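Local atomic coordinates of estrogen receptor (Crassostrea gigas, PDB entry 4N1Y), a protein that probably activates transcription constitutively, as a steroid-receptor relative whose ligand-binding domain seems to have lost its hormone-controlled switch. Residues P32-V35 with H36-S40; C77-E80 with L81-L84; C86-R89 with S90-H93; A124-S127 with E128-Q132; Q161-N164 with M165-L169. All coordinates share one frame; numbering follows the deposited sequence.

Contact 1. Residues P32-V35 with H36-S40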
loop_
_atom_site.group_PDB
_atom_site.type_symbol
_atom_site.label_atom_id
_atom_site.label_comp_id
_atom_site.label_asym_id
_atom_site.label_seq_id
_atom_site.Cartn_x
_atom_site.Cartn_y
_atom_site.Cartn_z
ATOM N N PRO B 32 -20.107 10.684 23.430
ATOM C CA PRO B 32 -19.377 10.546 22.164
ATOM C C PRO B 32 -20.171 10.656 20.867
ATOM O O PRO B 32 -20.243 9.664 20.134
ATOM C CB PRO B 32 -18.772 9.140 22.278
ATOM C CG PRO B 32 -19.713 8.416 23.153
ATOM C CD PRO B 32 -20.142 9.412 24.171
ATOM N N THR B 33 -20.723 11.832 20.566
ATOM C CA THR B 33 -21.329 12.020 19.250
ATOM C C THR B 33 -20.245 11.973 18.168
ATOM O O THR B 33 -19.044 12.029 18.460
ATOM C CB THR B 33 -22.116 13.337 19.133
ATOM O OG1 THR B 33 -21.231 14.444 19.326
ATOM C CG2 THR B 33 -23.216 13.404 20.169
ATOM N N LYS B 34 -20.679 11.838 16.920
ATOM C CA LYS B 34 -19.766 11.794 15.790
ATOM C C LYS B 34 -18.903 13.041 15.792
ATOM O O LYS B 34 -17.669 12.964 15.746
ATOM C CB LYS B 34 -20.531 11.677 14.474
ATOM C CG LYS B 34 -19.648 11.741 13.251
ATOM C CD LYS B 34 -20.450 11.658 11.962
ATOM C CE LYS B 34 -19.523 11.738 10.750
ATOM N NZ LYS B 34 -20.278 11.923 9.482
ATOM N N VAL B 35 -19.564 14.191 15.868
ATOM C CA VAL B 35 -18.872 15.466 15.890
ATOM C C VAL B 35 -17.949 15.585 17.101
ATOM O O VAL B 35 -16.806 16.026 16.958
ATOM C CB VAL B 35 -19.868 16.632 15.879
ATOM C CG1 VAL B 35 -19.173 17.934 16.212
ATOM C CG2 VAL B 35 -20.522 16.721 14.522
ATOM N N HIS B 36 -18.412 15.157 18.275
ATOM C CA HIS B 36 -17.610 15.319 19.489
ATOM C C HIS B 36 -16.311 14.536 19.464
ATOM O O HIS B 36 -15.255 15.070 19.815
ATOM C CB HIS B 36 -18.395 14.899 20.727
ATOM C CG HIS B 36 -17.683 15.189 22.011
ATOM N ND1 HIS B 36 -17.127 16.420 22.293
ATOM C CD2 HIS B 36 -17.426 14.406 23.086
ATOM C CE1 HIS B 36 -16.562 16.384 23.486
ATOM N NE2 HIS B 36 -16.730 15.174 23.990
ATOM N N LEU B 37 -16.381 13.284 19.022
ATOM C CA LEU B 37 -15.189 12.455 18.926
ATOM C C LEU B 37 -14.256 12.954 17.839
ATOM O O LEU B 37 -13.048 13.075 18.055
ATOM C CB LEU B 37 -15.553 10.994 18.652
ATOM C CG LEU B 37 -16.229 10.176 19.755
ATOM C CD1 LEU B 37 -16.555 8.784 19.257
ATOM C CD2 LEU B 37 -15.326 10.095 20.969
ATOM N N LEU B 38 -14.816 13.225 16.665
ATOM C CA LEU B 38 -14.012 13.651 15.527
ATOM C C LEU B 38 -13.248 14.945 15.766
ATOM O O LEU B 38 -12.133 15.101 15.260
ATOM C CB LEU B 38 -14.892 13.816 14.294
ATOM C CG LEU B 38 -15.293 12.522 13.599
ATOM C CD1 LEU B 38 -16.131 12.786 12.344
ATOM C CD2 LEU B 38 -14.044 11.744 13.284
ATOM N N ASN B 39 -13.796 15.857 16.568
ATOM C CA ASN B 39 -13.072 17.106 16.791
ATOM C C ASN B 39 -11.856 16.814 17.659
ATOM O O ASN B 39 -10.803 17.417 17.466
ATOM C CB ASN B 39 -13.963 18.212 17.421
ATOM C CG ASN B 39 -14.882 18.919 16.396
ATOM O OD1 ASN B 39 -14.600 18.946 15.201
ATOM N ND2 ASN B 39 -15.975 19.502 16.880
ATOM N N SER B 40 -11.964 15.827 18.540
ATOM C CA SER B 40 -10.811 15.448 19.341
ATOM C C SER B 40 -9.820 14.697 18.461
ATOM O O SER B 40 -8.627 14.995 18.483
ATOM C CB SER B 40 -11.217 14.597 20.544
ATOM O OG SER B 40 -11.994 15.350 21.455
#
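T33 forms an N-cap for helix 34-56: its OG1 accepts from H36 N at 3.1 Å, giving a partner to an N-H of the first turn, which has no carbonyl four residues back within the helix. A chi1 of 62° makes this possible by setting OG1 between the backbone N and the carbonyl carbon, and a short hydroxyl residue such as threonine fits the role. The first regular bond of the helix follows, T33 O accepting from L37 N at 3.0 Å (172°). The tight part lies along L37 and L38, both buried and both resting on V114. K34, fully extended, passes L38 with its CG 3.8 Å from L38 CD1, and only then does NZ meet E115 in a salt bridge; a long aliphatic chain with a charged end serves both tasks. The contact loosens elsewhere. P32 and T33 lie at the exposed start of the helix, where P32 CB still sits 3.7 Å from L37 CG. H36 offers P32 little more than a ring edge and turns its NE2 to N27 O. V35 and N39 lie side by side, pointing the same way, with V35 CG1 3.6 Å from N39 ND2.

Contact 2. Residues C77-E80 with L81-L84; sequences CWME and LLLL
At the centre of helix 67-89, the core helix of the nuclear-receptor ligand-binding fold, C77 to M79 meet L81 to L83 one turn on along successive i to i+4 steps. C77 SG touches L81 CD1 at 3.5 Å, a soft, small sulfur against a methyl. W78 stands beside L82: the benzo part of the indole, at CE3, lies 3.9 Å from L82 CD1, and the two side chains slant across one another. M79 CB covers one face of the indole. M79, bent at chi2 and chi3, gives L83 its CG, 4.1 Å from L83 CD1. Beneath the side chains, the carbonyls of C77 to E80 take the N-H groups of L81 to L84. The first of these bonds joins C77 O and L81 N at 3.0 Å. The helix is kinked within 77-80, where M79 N and E80 N have no bond to the turn before. Four leucines in a row suit a helix buried on all sides, and the one charge, E80, is answered by R199 in a salt bridge. Around it, helix 34-56 covers L81 and L82, helix 137-149 covers C77 and L81, helix 187-215 covers M79 and L83, and helix 222-229 closes over W78.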
loop_
_atom_site.group_PDB
_atom_site.type_symbol
_atom_site.label_atom_id
_atom_site.label_comp_id
_atom_site.label_asym_id
_atom_site.label_seq_id
_atom_site.Cartn_x
_atom_site.Cartn_y
_atom_site.Cartn_z
ATOM N N CYS B 77 2.681 11.236 2.996
ATOM C CA CYS B 77 2.581 10.127 3.935
ATOM C C CYS B 77 2.142 10.484 5.366
ATOM O O CYS B 77 2.170 9.615 6.245
ATOM C CB CYS B 77 3.932 9.415 4.009
ATOM S SG CYS B 77 5.118 10.324 5.029
ATOM N N TRP B 78 1.718 11.726 5.602
ATOM C CA TRP B 78 1.409 12.166 6.963
ATOM C C TRP B 78 0.354 11.285 7.598
ATOM O O TRP B 78 0.491 10.884 8.756
ATOM C CB TRP B 78 0.941 13.620 6.982
ATOM C CG TRP B 78 -0.288 13.878 6.153
ATOM C CD1 TRP B 78 -0.346 14.019 4.792
ATOM C CD2 TRP B 78 -1.626 14.060 6.629
ATOM N NE1 TRP B 78 -1.637 14.258 4.393
ATOM C CE2 TRP B 78 -2.445 14.280 5.500
ATOM C CE3 TRP B 78 -2.217 14.033 7.897
ATOM C CZ2 TRP B 78 -3.821 14.475 5.602
ATOM C CZ3 TRP B 78 -3.587 14.229 7.993
ATOM C CH2 TRP B 78 -4.368 14.453 6.855
ATOM N N MET B 79 -0.685 10.955 6.840
ATOM C CA MET B 79 -1.765 10.151 7.401
ATOM C C MET B 79 -1.312 8.725 7.718
ATOM O O MET B 79 -1.755 8.136 8.706
ATOM C CB MET B 79 -2.965 10.119 6.459
ATOM C CG MET B 79 -4.119 9.270 6.965
ATOM S SD MET B 79 -4.837 9.926 8.492
ATOM C CE MET B 79 -6.051 11.052 7.799
ATOM N N GLU B 80 -0.455 8.164 6.869
ATOM C CA GLU B 80 0.080 6.822 7.103
ATOM C C GLU B 80 0.868 6.809 8.409
ATOM O O GLU B 80 0.722 5.905 9.231
ATOM C CB GLU B 80 0.985 6.366 5.958
ATOM C CG GLU B 80 0.421 6.566 4.570
ATOM C CD GLU B 80 1.435 6.247 3.472
ATOM O OE1 GLU B 80 2.123 5.209 3.580
ATOM O OE2 GLU B 80 1.580 7.062 2.527
ATOM N N LEU B 81 1.679 7.842 8.612
ATOM C CA LEU B 81 2.478 7.939 9.821
ATOM C C LEU B 81 1.589 7.990 11.056
ATOM O O LEU B 81 1.856 7.305 12.036
ATOM C CB LEU B 81 3.389 9.162 9.764
ATOM C CG LEU B 81 4.539 9.005 8.761
ATOM C CD1 LEU B 81 5.296 10.321 8.562
ATOM C CD2 LEU B 81 5.495 7.860 9.146
ATOM N N LEU B 82 0.533 8.800 11.009
ATOM C CA LEU B 82 -0.408 8.859 12.114
ATOM C C LEU B 82 -0.967 7.476 12.437
ATOM O O LEU B 82 -0.958 7.068 13.598
ATOM C CB LEU B 82 -1.543 9.829 11.814
ATOM C CG LEU B 82 -1.131 11.294 11.750
ATOM C CD1 LEU B 82 -2.298 12.157 11.329
ATOM C CD2 LEU B 82 -0.617 11.752 13.110
ATOM N N LEU B 83 -1.470 6.780 11.417
ATOM C CA LEU B 83 -2.089 5.470 11.604
ATOM C C LEU B 83 -1.063 4.415 12.012
ATOM O O LEU B 83 -1.336 3.573 12.870
ATOM C CB LEU B 83 -2.806 5.028 10.332
ATOM C CG LEU B 83 -3.870 6.029 9.872
ATOM C CD1 LEU B 83 -4.646 5.519 8.650
ATOM C CD2 LEU B 83 -4.818 6.380 11.015
ATOM N N LEU B 84 0.118 4.466 11.405
ATOM C CA LEU B 84 1.163 3.519 11.755
ATOM C C LEU B 84 1.492 3.636 13.233
ATOM O O LEU B 84 1.624 2.630 13.927
ATOM C CB LEU B 84 2.420 3.737 10.914
ATOM C CG LEU B 84 3.548 2.797 11.326
ATOM C CD1 LEU B 84 3.310 1.458 10.683
ATOM C CD2 LEU B 84 4.905 3.334 10.917
#

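Contact 3. Residues C86-R89 with S90-H93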
loop_
_atom_site.group_PDB
_atom_site.type_symbol
_atom_site.label_atom_id
_atom_site.label_comp_id
_atom_site.label_asym_id
_atom_site.label_seq_id
_atom_site.Cartn_x
_atom_site.Cartn_y
_atom_site.Cartn_z
ATOM N N CYS B 86 -0.384 4.954 15.684
ATOM C CA CYS B 86 -1.542 4.557 16.447
ATOM C C CYS B 86 -1.630 3.045 16.589
ATOM O O CYS B 86 -1.935 2.538 17.670
ATOM C CB CYS B 86 -2.798 5.096 15.788
ATOM S SG CYS B 86 -4.289 4.563 16.619
ATOM N N ALA B 87 -1.329 2.333 15.507
ATOM C CA ALA B 87 -1.279 0.876 15.543
ATOM C C ALA B 87 -0.310 0.395 16.613
ATOM O O ALA B 87 -0.603 -0.538 17.357
ATOM C CB ALA B 87 -0.887 0.315 14.184
ATOM N N PHE B 88 0.858 1.018 16.672
ATOM C CA PHE B 88 1.881 0.585 17.613
ATOM C C PHE B 88 1.476 0.993 19.025
ATOM O O PHE B 88 1.702 0.244 19.973
ATOM C CB PHE B 88 3.261 1.159 17.253
ATOM C CG PHE B 88 4.406 0.499 17.994
ATOM C CD1 PHE B 88 4.864 -0.759 17.621
ATOM C CD2 PHE B 88 4.998 1.119 19.091
ATOM C CE1 PHE B 88 5.915 -1.371 18.302
ATOM C CE2 PHE B 88 6.039 0.508 19.782
ATOM C CZ PHE B 88 6.493 -0.743 19.384
ATOM N N ARG B 89 0.889 2.183 19.167
ATOM C CA ARG B 89 0.334 2.603 20.457
ATOM C C ARG B 89 -0.719 1.607 20.931
ATOM O O ARG B 89 -0.944 1.460 22.129
ATOM C CB ARG B 89 -0.283 4.016 20.380
ATOM C CG ARG B 89 0.665 5.176 20.669
ATOM C CD ARG B 89 -0.072 6.522 20.749
ATOM N NE ARG B 89 -0.826 6.822 19.528
ATOM C CZ ARG B 89 -0.335 7.507 18.494
ATOM N NH1 ARG B 89 0.908 7.968 18.525
ATOM N NH2 ARG B 89 -1.081 7.734 17.421
ATOM N N SER B 90 -1.340 0.911 19.986
ATOM C CA SER B 90 -2.493 0.074 20.275
ATOM C C SER B 90 -2.173 -1.414 20.380
ATOM O O SER B 90 -3.083 -2.239 20.506
ATOM C CB SER B 90 -3.575 0.307 19.225
ATOM O OG SER B 90 -4.047 1.642 19.317
ATOM N N ILE B 91 -0.889 -1.750 20.318
ATOM C CA ILE B 91 -0.447 -3.142 20.269
ATOM C C ILE B 91 -0.977 -4.016 21.413
ATOM O O ILE B 91 -1.311 -5.178 21.184
ATOM C CB ILE B 91 1.108 -3.230 20.301
ATOM C CG1 ILE B 91 1.701 -2.939 18.933
ATOM C CG2 ILE B 91 1.596 -4.604 20.775
ATOM C CD1 ILE B 91 3.129 -3.362 18.839
ATOM N N GLU B 92 -1.111 -3.454 22.617
ATOM C CA GLU B 92 -1.542 -4.249 23.772
ATOM C C GLU B 92 -3.016 -4.618 23.680
ATOM O O GLU B 92 -3.455 -5.602 24.272
ATOM C CB GLU B 92 -1.300 -3.538 25.112
ATOM C CG GLU B 92 -2.135 -2.289 25.404
ATOM C CD GLU B 92 -1.608 -1.002 24.774
ATOM O OE1 GLU B 92 -0.679 -1.058 23.932
ATOM O OE2 GLU B 92 -2.119 0.079 25.155
ATOM N N HIS B 93 -3.786 -3.832 22.944
ATOM C CA HIS B 93 -5.221 -4.063 22.888
ATOM C C HIS B 93 -5.571 -5.222 21.958
ATOM O O HIS B 93 -6.746 -5.526 21.781
ATOM C CB HIS B 93 -5.938 -2.806 22.411
ATOM C CG HIS B 93 -5.561 -1.583 23.174
ATOM N ND1 HIS B 93 -6.186 -1.213 24.343
ATOM C CD2 HIS B 93 -4.624 -0.641 22.933
ATOM C CE1 HIS B 93 -5.645 -0.099 24.795
ATOM N NE2 HIS B 93 -4.694 0.269 23.957
#
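S90 ends helix 67-89 by turning its hydroxyl back on C86: OG donates to C86 O at 2.8 Å, tilted 34° from the carbonyl plane. With chi1 at -65°, OG lies beside its own backbone N, facing the last turn. The N-H of S90 makes only weak bonds, to C86 O and A87 O, as expected where a helix gives way to a short 3-10 turn that runs to H93. I91 then folds against the helix end. Its CB is 3.5 Å from F88 O and its CG1 3.3 Å from the same oxygen; its CD1 reaches F88 CD1 at 3.4 Å and F88 CE1 at 3.5 Å, meeting the ring obliquely. I91 N also bonds to F88 O at 3.3 Å, from well above the carbonyl plane. Isoleucine suits the site, since its branched chain also lies on M130 and M131. R89 appears to correspond to the arginine that meets the steroid's A ring in estradiol-binding relatives; here it has a weak bond to A99 O and a long, weak ion pair with E48. Because S90 OG gives to C86 O and is also bonded to A99 N, one small hydroxyl ties the end of the helix to strand 97-99.

Contact 4. Residues A124-S127 with E128-Q132; sequences AAVS and EQMMQ
V126 and M130 meet one turn apart in helix 117-132, with V126 CG1 4.1 Å from M130 CE where the two side chains slant past each other. M130 reaches back because CG lies anti to the carbonyl carbon (chi1 -62°) and the chain beyond runs extended, carrying CG past V126 O at 3.3 Å. A methionine, long and unbranched, can lie along its own helix and still present a methyl to others. The main chain forms the next layer: E128 to M131 donate to the carbonyls four residues back, among them M130 N to V126 O at 2.9 Å and M131 N to S127 O at 3.0 Å. S127, with chi1 -169°, turns its OG away from this turn to bond to A87 O of the helix alongside. Further out, V126 and M130 rest on A87 of helix 67-89, while Q129 and M130 touch L194 of helix 187-215. The polar side faces the second subunit. E128, extended from CB to carboxylate, makes a salt bridge there with R155 of the second subunit, and A125, small enough for a close approach, packs on V153 of that subunit. One flank in the core and the other at a subunit boundary make this an amphipathic helix, consistent with a dimer of the kind seen in estrogen receptors; here the helix contributes E128 and A125 to the boundary.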
loop_
_atom_site.group_PDB
_atom_site.type_symbol
_atom_site.label_atom_id
_atom_site.label_comp_id
_atom_site.label_asym_id
_atom_site.label_seq_id
_atom_site.Cartn_x
_atom_site.Cartn_y
_atom_site.Cartn_z
ATOM N N ALA B 124 -6.495 -1.506 13.246
ATOM C CA ALA B 124 -6.576 -2.415 14.387
ATOM C C ALA B 124 -6.008 -3.810 14.059
ATOM O O ALA B 124 -5.293 -4.403 14.875
ATOM C CB ALA B 124 -8.003 -2.528 14.845
ATOM N N ALA B 125 -6.318 -4.317 12.862
ATOM C CA ALA B 125 -5.789 -5.603 12.411
ATOM C C ALA B 125 -4.276 -5.531 12.238
ATOM O O ALA B 125 -3.553 -6.453 12.611
ATOM C CB ALA B 125 -6.446 -6.029 11.098
ATOM N N VAL B 126 -3.803 -4.428 11.668
ATOM C CA VAL B 126 -2.378 -4.220 11.532
ATOM C C VAL B 126 -1.754 -4.240 12.920
ATOM O O VAL B 126 -0.710 -4.870 13.120
ATOM C CB VAL B 126 -2.051 -2.889 10.810
ATOM C CG1 VAL B 126 -0.633 -2.458 11.110
ATOM C CG2 VAL B 126 -2.287 -3.005 9.295
ATOM N N SER B 127 -2.407 -3.579 13.879
ATOM C CA SER B 127 -1.944 -3.591 15.265
ATOM C C SER B 127 -1.745 -5.018 15.787
ATOM O O SER B 127 -0.685 -5.352 16.332
ATOM C CB SER B 127 -2.924 -2.852 16.168
ATOM O OG SER B 127 -2.364 -2.648 17.456
ATOM N N GLU B 128 -2.740 -5.868 15.548
ATOM C CA GLU B 128 -2.667 -7.249 15.973
ATOM C C GLU B 128 -1.498 -7.983 15.329
ATOM O O GLU B 128 -0.835 -8.808 15.968
ATOM C CB GLU B 128 -3.943 -7.992 15.617
ATOM C CG GLU B 128 -4.093 -9.265 16.417
ATOM C CD GLU B 128 -5.161 -10.171 15.868
ATOM O OE1 GLU B 128 -5.985 -9.692 15.061
ATOM O OE2 GLU B 128 -5.172 -11.363 16.248
ATOM N N GLN B 129 -1.239 -7.679 14.063
ATOM C CA GLN B 129 -0.132 -8.309 13.377
ATOM C C GLN B 129 1.196 -7.888 13.975
ATOM O O GLN B 129 2.105 -8.716 14.115
ATOM C CB GLN B 129 -0.171 -7.990 11.897
ATOM C CG GLN B 129 -1.403 -8.525 11.245
ATOM C CD GLN B 129 -1.500 -10.012 11.361
ATOM O OE1 GLN B 129 -0.504 -10.718 11.224
ATOM N NE2 GLN B 129 -2.705 -10.510 11.629
ATOM N N MET B 130 1.296 -6.622 14.363
ATOM C CA MET B 130 2.515 -6.136 15.002
ATOM C C MET B 130 2.732 -6.870 16.316
ATOM O O MET B 130 3.858 -7.247 16.657
ATOM C CB MET B 130 2.453 -4.637 15.238
ATOM C CG MET B 130 2.324 -3.805 13.971
ATOM S SD MET B 130 2.090 -2.076 14.452
ATOM C CE MET B 130 2.707 -1.192 13.032
ATOM N N MET B 131 1.649 -7.030 17.066
ATOM C CA MET B 131 1.679 -7.777 18.319
ATOM C C MET B 131 2.156 -9.195 18.062
ATOM O O MET B 131 2.996 -9.717 18.774
ATOM C CB MET B 131 0.295 -7.794 18.986
ATOM C CG MET B 131 0.246 -8.620 20.253
ATOM S SD MET B 131 -1.415 -9.007 20.840
ATOM C CE MET B 131 -1.916 -10.209 19.598
ATOM N N GLN B 132 1.592 -9.821 17.042
ATOM C CA GLN B 132 1.935 -11.192 16.717
ATOM C C GLN B 132 3.374 -11.350 16.224
ATOM O O GLN B 132 3.989 -12.386 16.440
ATOM C CB GLN B 132 0.961 -11.726 15.672
ATOM C CG GLN B 132 -0.430 -11.984 16.233
ATOM C CD GLN B 132 -1.325 -12.708 15.254
ATOM O OE1 GLN B 132 -1.517 -12.261 14.121
ATOM N NE2 GLN B 132 -1.886 -13.831 15.685
#

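Contact 5. Residues Q161-N164 with M165-L169; sequences QIFN and MQQSL
F163 and Q167 stack on the outer surface of helix 159-180. Q167 CG lies over one face of the phenyl ring, 3.9 Å from its centroid and 17° off the normal, a CH-pi contact displaced toward the rim. The amide follows the ring, its plane only 7° from that of the phenyl, with Q167 NE2 3.8 Å from F163 CE1. Two conformations create this. F163 has CG anti to the backbone N (chi1 174°), which swings the ring along the helix toward the following turn, while Q167 bends at chi2, curling its amide back over the ring. The flexible, flat-ended glutamine is well matched to such a face. Elsewhere M165 keeps to the inner side: its CG passes Q161 O at 3.3 Å, and the bent tail packs on V149 and V59. S168 folds its hydroxyl against the preceding turn, so N164 O accepts twice, from S168 N at 3.0 Å and S168 OG at 3.1 Å, the two donors arriving from opposite faces of the carbonyl plane. Serine is short enough to do this without disturbing the helix. In Q167 the chemistry is divided: methylene and amide plane go to the aromatic face, while OE1 accepts from R186 of the second subunit, so the stack would hold the amide in position for that bond between subunits.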
loop_
_atom_site.group_PDB
_atom_site.type_symbol
_atom_site.label_atom_id
_atom_site.label_comp_id
_atom_site.label_asym_id
_atom_site.label_seq_id
_atom_site.Cartn_x
_atom_site.Cartn_y
_atom_site.Cartn_z
ATOM N N GLN B 161 19.361 11.307 -3.125
ATOM C CA GLN B 161 19.519 11.381 -1.693
ATOM C C GLN B 161 18.484 10.491 -1.025
ATOM O O GLN B 161 18.776 9.820 -0.037
ATOM C CB GLN B 161 19.380 12.832 -1.300
ATOM C CG GLN B 161 19.894 13.668 -2.470
ATOM C CD GLN B 161 19.708 15.157 -2.316
ATOM O OE1 GLN B 161 19.801 15.707 -1.216
ATOM N NE2 GLN B 161 19.404 15.821 -3.434
ATOM N N ILE B 162 17.273 10.504 -1.578
ATOM C CA ILE B 162 16.195 9.639 -1.139
ATOM C C ILE B 162 16.588 8.184 -1.361
ATOM O O ILE B 162 16.311 7.310 -0.544
ATOM C CB ILE B 162 14.910 9.953 -1.887
ATOM C CG1 ILE B 162 14.490 11.394 -1.631
ATOM C CG2 ILE B 162 13.828 8.996 -1.496
ATOM C CD1 ILE B 162 13.412 11.837 -2.576
ATOM N N PHE B 163 17.241 7.924 -2.484
ATOM C CA PHE B 163 17.693 6.575 -2.748
ATOM C C PHE B 163 18.683 6.145 -1.677
ATOM O O PHE B 163 18.547 5.077 -1.099
ATOM C CB PHE B 163 18.338 6.481 -4.126
ATOM C CG PHE B 163 18.954 5.147 -4.407
ATOM C CD1 PHE B 163 18.150 4.042 -4.659
ATOM C CD2 PHE B 163 20.336 4.993 -4.425
ATOM C CE1 PHE B 163 18.718 2.797 -4.918
ATOM C CE2 PHE B 163 20.913 3.757 -4.683
ATOM C CZ PHE B 163 20.108 2.659 -4.929
ATOM N N ASN B 164 19.655 7.008 -1.400
ATOM C CA ASN B 164 20.651 6.761 -0.363
ATOM C C ASN B 164 20.004 6.526 1.006
ATOM O O ASN B 164 20.483 5.705 1.786
ATOM C CB ASN B 164 21.642 7.914 -0.287
ATOM C CG ASN B 164 22.580 7.955 -1.496
ATOM O OD1 ASN B 164 22.719 6.969 -2.220
ATOM N ND2 ASN B 164 23.258 9.085 -1.687
ATOM N N MET B 165 18.944 7.275 1.317
ATOM C CA MET B 165 18.290 7.100 2.603
ATOM C C MET B 165 17.580 5.764 2.643
ATOM O O MET B 165 17.682 5.046 3.629
ATOM C CB MET B 165 17.321 8.237 2.909
ATOM C CG MET B 165 18.016 9.561 3.170
ATOM S SD MET B 165 16.895 10.950 3.464
ATOM C CE MET B 165 16.035 10.393 4.931
ATOM N N GLN B 166 16.869 5.434 1.570
ATOM C CA GLN B 166 16.192 4.147 1.472
ATOM C C GLN B 166 17.163 2.970 1.669
ATOM O O GLN B 166 16.876 2.032 2.412
ATOM C CB GLN B 166 15.484 4.025 0.120
ATOM C CG GLN B 166 14.706 2.715 -0.060
ATOM C CD GLN B 166 14.348 2.431 -1.509
ATOM O OE1 GLN B 166 14.550 3.275 -2.390
ATOM N NE2 GLN B 166 13.853 1.227 -1.770
ATOM N N GLN B 167 18.317 3.036 1.015
ATOM C CA GLN B 167 19.323 2.002 1.150
ATOM C C GLN B 167 19.795 1.911 2.588
ATOM O O GLN B 167 19.911 0.810 3.134
ATOM C CB GLN B 167 20.487 2.259 0.197
ATOM C CG GLN B 167 20.067 2.166 -1.261
ATOM C CD GLN B 167 19.345 0.868 -1.570
ATOM O OE1 GLN B 167 19.958 -0.189 -1.656
ATOM N NE2 GLN B 167 18.029 0.941 -1.706
ATOM N N SER B 168 20.053 3.057 3.211
ATOM C CA SER B 168 20.506 3.031 4.597
ATOM C C SER B 168 19.409 2.488 5.498
ATOM O O SER B 168 19.681 1.674 6.377
ATOM C CB SER B 168 20.917 4.416 5.096
ATOM O OG SER B 168 21.997 4.950 4.355
ATOM N N LEU B 169 18.165 2.901 5.259
ATOM C CA LEU B 169 17.067 2.409 6.083
ATOM C C LEU B 169 16.873 0.901 5.916
ATOM O O LEU B 169 16.726 0.181 6.904
ATOM C CB LEU B 169 15.785 3.164 5.765
ATOM C CG LEU B 169 15.868 4.565 6.358
ATOM C CD1 LEU B 169 14.634 5.399 6.042
ATOM C CD2 LEU B 169 16.114 4.460 7.846
#

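Overall arrangement
Contacts 2, 3 and 4 form one connected block. Contacts 2 and 3 share helix 67-89, and contact 4 leans on both: L84 CD1 meets M130 CE at 3.6 Å, and I91 O packs against M131 CB at 3.8 Å. Centres of contacts 3 and 4 are about 8 Å apart, and the centre of contact 2 is about 3 Å from the centre of the chain. Contact 1 begins helix 34-56, about 20 Å from contact 2 between centres. Contact 5 stands on the opposite side of the chain's centre from contact 1, about 40 Å away between centres. Contacts 4 and 5, some 27 Å apart by centres, both touch the second subunit.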